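Local coordinates for petrobactin biosynthesis protein AsbB (Bacillus anthracis, PDB 3TO3) that catalyses the ATP-dependent condensation of spermidine with citryl-spermidine intermediates in the biosynthesis of the siderophore petrobactin, at the interface of chains A and B. Numbering follows the deposited sequence. Chains: chain A/B, Petrobactin biosynthesis protein AsbB.

The interface of chains A and B. Residues chain A 4, 8, 11-12, 175; chain B 251-252, 256.
B:Trp251 and A:His8 meet through their ring nitrogens in the homodimer interface of this IucA/IucC-family siderophore synthetase, where the N-terminal helix 6-16 and the start of helix 175-181 of one subunit pack against helix 248-258 of the other. The indole NE1 donates a nearly straight hydrogen bond (171° at the hydrogen) to A:His8 NE2 at 3.0 Å. The acceptor lies in the indole plane, whereas NE1 is tilted 21° out of the imidazole plane, and the two rings stand edge-to-face with their planes 63° apart. Because the indole donates to NE2, this is probably the unprotonated nitrogen of the imidazole. Both side chains place CG anti to the backbone N, which sends each ring across the gap from its helix.

A second polar link runs from the phenol OH of A:Tyr175 to the carboxylate OE2 of B:Glu252, 2.6 Å away, using the anti lone pair of that oxygen. B:Glu252 is extended beyond CG, and its methylene CG lies 3.8 Å from A:Tyr175 CE2. Water 1 joins the same two residues through their backbones: its oxygen lies 2.6 Å from A:Tyr175 N and also hydrogen bonds to the carbonyl O of B:Glu252.

Van der Waals contacts surround these bonds. The selenium of selenomethionine A:Met4 lies against the carboxylate carbon CD of B:Glu252 at 3.7 Å and also rests over the rim of one face of the A:His8 ring. B:Ile256 uses separate branches: CG2 touches A:Ile11 CG2 at 3.5 Å, while CD1 approaches A:His8 CD2. Within chain B, CG1 of B:Ile256 lies above one face of the indole, toward its rim, probably steadying the donor ring.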
HETATM    1  N   MSE A   4      -5.520 -13.849  18.689  1.00 94.78           N
HETATM    2  CA  MSE A   4      -4.056 -13.901  18.763  1.00 98.59           C
HETATM    3  C   MSE A   4      -3.573 -15.349  18.978  1.00 94.05           C
HETATM    4  O   MSE A   4      -3.530 -15.836  20.112  1.00100.36           O
HETATM    5  CB  MSE A   4      -3.480 -12.953  19.856  1.00 90.47           C
HETATM    6  CG  MSE A   4      -3.390 -11.406  19.533  1.00 59.34           C
HETATM    7 SE   MSE A   4      -3.262 -10.801  17.635  0.61 84.06          SE
HETATM    8  CE  MSE A   4      -5.053 -10.089  17.366  1.00 83.09           C
ATOM      9  N   HIS A   8       1.093 -15.522  15.781  1.00 51.60           N
ATOM     10  CA  HIS A   8       1.306 -14.266  16.461  1.00 54.01           C
ATOM     11  C   HIS A   8       2.468 -14.409  17.425  1.00 45.56           C
ATOM     12  O   HIS A   8       3.348 -13.573  17.437  1.00 51.62           O
ATOM     13  CB  HIS A   8       0.050 -13.828  17.244  1.00 55.49           C
ATOM     14  CG  HIS A   8       0.253 -12.540  17.976  1.00 55.10           C
ATOM     15  ND1 HIS A   8       0.266 -12.456  19.349  1.00 57.60           N
ATOM     16  CD2 HIS A   8       0.550 -11.301  17.519  1.00 48.36           C
ATOM     17  CE1 HIS A   8       0.521 -11.212  19.709  1.00 62.20           C
ATOM     18  NE2 HIS A   8       0.695 -10.491  18.617  1.00 58.88           N
ATOM     19  N   ILE A  11       5.878 -14.695  15.649  1.00 49.73           N
ATOM     20  CA  ILE A  11       6.381 -13.438  15.149  1.00 42.54           C
ATOM     21  C   ILE A  11       7.058 -12.667  16.255  1.00 46.30           C
ATOM     22  O   ILE A  11       8.158 -12.177  16.064  1.00 51.41           O
ATOM     23  CB  ILE A  11       5.286 -12.610  14.509  1.00 54.39           C
ATOM     24  CG1 ILE A  11       5.146 -13.032  13.062  1.00 54.99           C
ATOM     25  CG2 ILE A  11       5.698 -11.175  14.492  1.00 67.80           C
ATOM     26  CD1 ILE A  11       6.326 -12.594  12.235  1.00 56.55           C
ATOM     27  N   LEU A  12       6.432 -12.603  17.428  1.00 47.66           N
ATOM     28  CA  LEU A  12       7.036 -11.881  18.540  1.00 52.62           C
ATOM     29  C   LEU A  12       8.326 -12.519  19.006  1.00 56.57           C
ATOM     30  O   LEU A  12       9.288 -11.825  19.324  1.00 58.61           O
ATOM     31  CB  LEU A  12       6.078 -11.784  19.729  1.00 58.54           C
ATOM     32  CG  LEU A  12       4.892 -10.854  19.548  1.00 56.12           C
ATOM     33  CD1 LEU A  12       4.155 -10.757  20.871  1.00 55.35           C
ATOM     34  CD2 LEU A  12       5.388  -9.486  19.082  1.00 59.06           C
ATOM     35  N   TYR A 175       2.443  -9.963   8.313  1.00 38.00           N
ATOM     36  CA  TYR A 175       2.995 -11.241   8.800  1.00 45.26           C
ATOM     37  C   TYR A 175       2.180 -12.553   8.503  1.00 45.09           C
ATOM     38  O   TYR A 175       2.767 -13.592   8.160  1.00 46.28           O
ATOM     39  CB  TYR A 175       3.405 -11.128  10.279  1.00 39.09           C
ATOM     40  CG  TYR A 175       2.320 -11.499  11.253  1.00 43.93           C
ATOM     41  CD1 TYR A 175       2.056 -12.827  11.557  1.00 42.45           C
ATOM     42  CD2 TYR A 175       1.607 -10.519  11.937  1.00 52.19           C
ATOM     43  CE1 TYR A 175       1.075 -13.174  12.515  1.00 47.32           C
ATOM     44  CE2 TYR A 175       0.622 -10.857  12.881  1.00 55.65           C
ATOM     45  CZ  TYR A 175       0.358 -12.181  13.158  1.00 50.10           C
ATOM     46  OH  TYR A 175      -0.614 -12.500  14.082  1.00 51.96           O
TER
ATOM     47  N   TRP B 251      -2.307  -3.321  15.188  1.00 32.82           N
ATOM     48  CA  TRP B 251      -1.222  -4.055  15.839  1.00 39.53           C
ATOM     49  C   TRP B 251      -0.610  -5.066  14.869  1.00 36.58           C
ATOM     50  O   TRP B 251       0.595  -5.107  14.684  1.00 43.12           O
ATOM     51  CB  TRP B 251      -1.695  -4.743  17.129  1.00 29.81           C
ATOM     52  CG  TRP B 251      -0.707  -5.684  17.744  1.00 36.72           C
ATOM     53  CD1 TRP B 251      -0.814  -7.033  17.811  1.00 38.67           C
ATOM     54  CD2 TRP B 251       0.537  -5.352  18.386  1.00 39.01           C
ATOM     55  NE1 TRP B 251       0.273  -7.571  18.433  1.00 37.57           N
ATOM     56  CE2 TRP B 251       1.122  -6.565  18.803  1.00 41.63           C
ATOM     57  CE3 TRP B 251       1.219  -4.149  18.636  1.00 42.68           C
ATOM     58  CZ2 TRP B 251       2.370  -6.622  19.465  1.00 41.29           C
ATOM     59  CZ3 TRP B 251       2.452  -4.198  19.307  1.00 39.38           C
ATOM     60  CH2 TRP B 251       3.011  -5.435  19.711  1.00 41.12           C
ATOM     61  N   GLU B 252      -1.448  -5.862  14.237  1.00 44.14           N
ATOM     62  CA  GLU B 252      -0.934  -6.926  13.392  1.00 46.96           C
ATOM     63  C   GLU B 252      -0.462  -6.490  12.018  1.00 43.14           C
ATOM     64  O   GLU B 252       0.314  -7.195  11.392  1.00 40.69           O
ATOM     65  CB  GLU B 252      -2.005  -7.990  13.197  1.00 45.58           C
ATOM     66  CG  GLU B 252      -2.246  -8.847  14.395  1.00 57.54           C
ATOM     67  CD  GLU B 252      -3.228  -9.954  14.076  1.00 69.07           C
ATOM     68  OE1 GLU B 252      -4.445  -9.678  14.108  1.00 73.77           O
ATOM     69  OE2 GLU B 252      -2.785 -11.084  13.767  1.00 72.45           O
ATOM     70  N   ILE B 256       3.473  -4.264  14.549  1.00 35.98           N
ATOM     71  CA  ILE B 256       4.407  -5.380  14.605  1.00 38.97           C
ATOM     72  C   ILE B 256       5.438  -5.278  13.504  1.00 49.71           C
ATOM     73  O   ILE B 256       6.618  -5.552  13.723  1.00 53.99           O
ATOM     74  CB  ILE B 256       3.706  -6.740  14.464  1.00 48.57           C
ATOM     75  CG1 ILE B 256       2.879  -7.044  15.694  1.00 60.52           C
ATOM     76  CG2 ILE B 256       4.717  -7.847  14.383  1.00 52.89           C
ATOM     77  CD1 ILE B 256       2.528  -8.499  15.823  1.00 68.89           C
TER
HETATM   78  O   HOH W   1       2.680  -7.968   9.941  1.00 38.34           O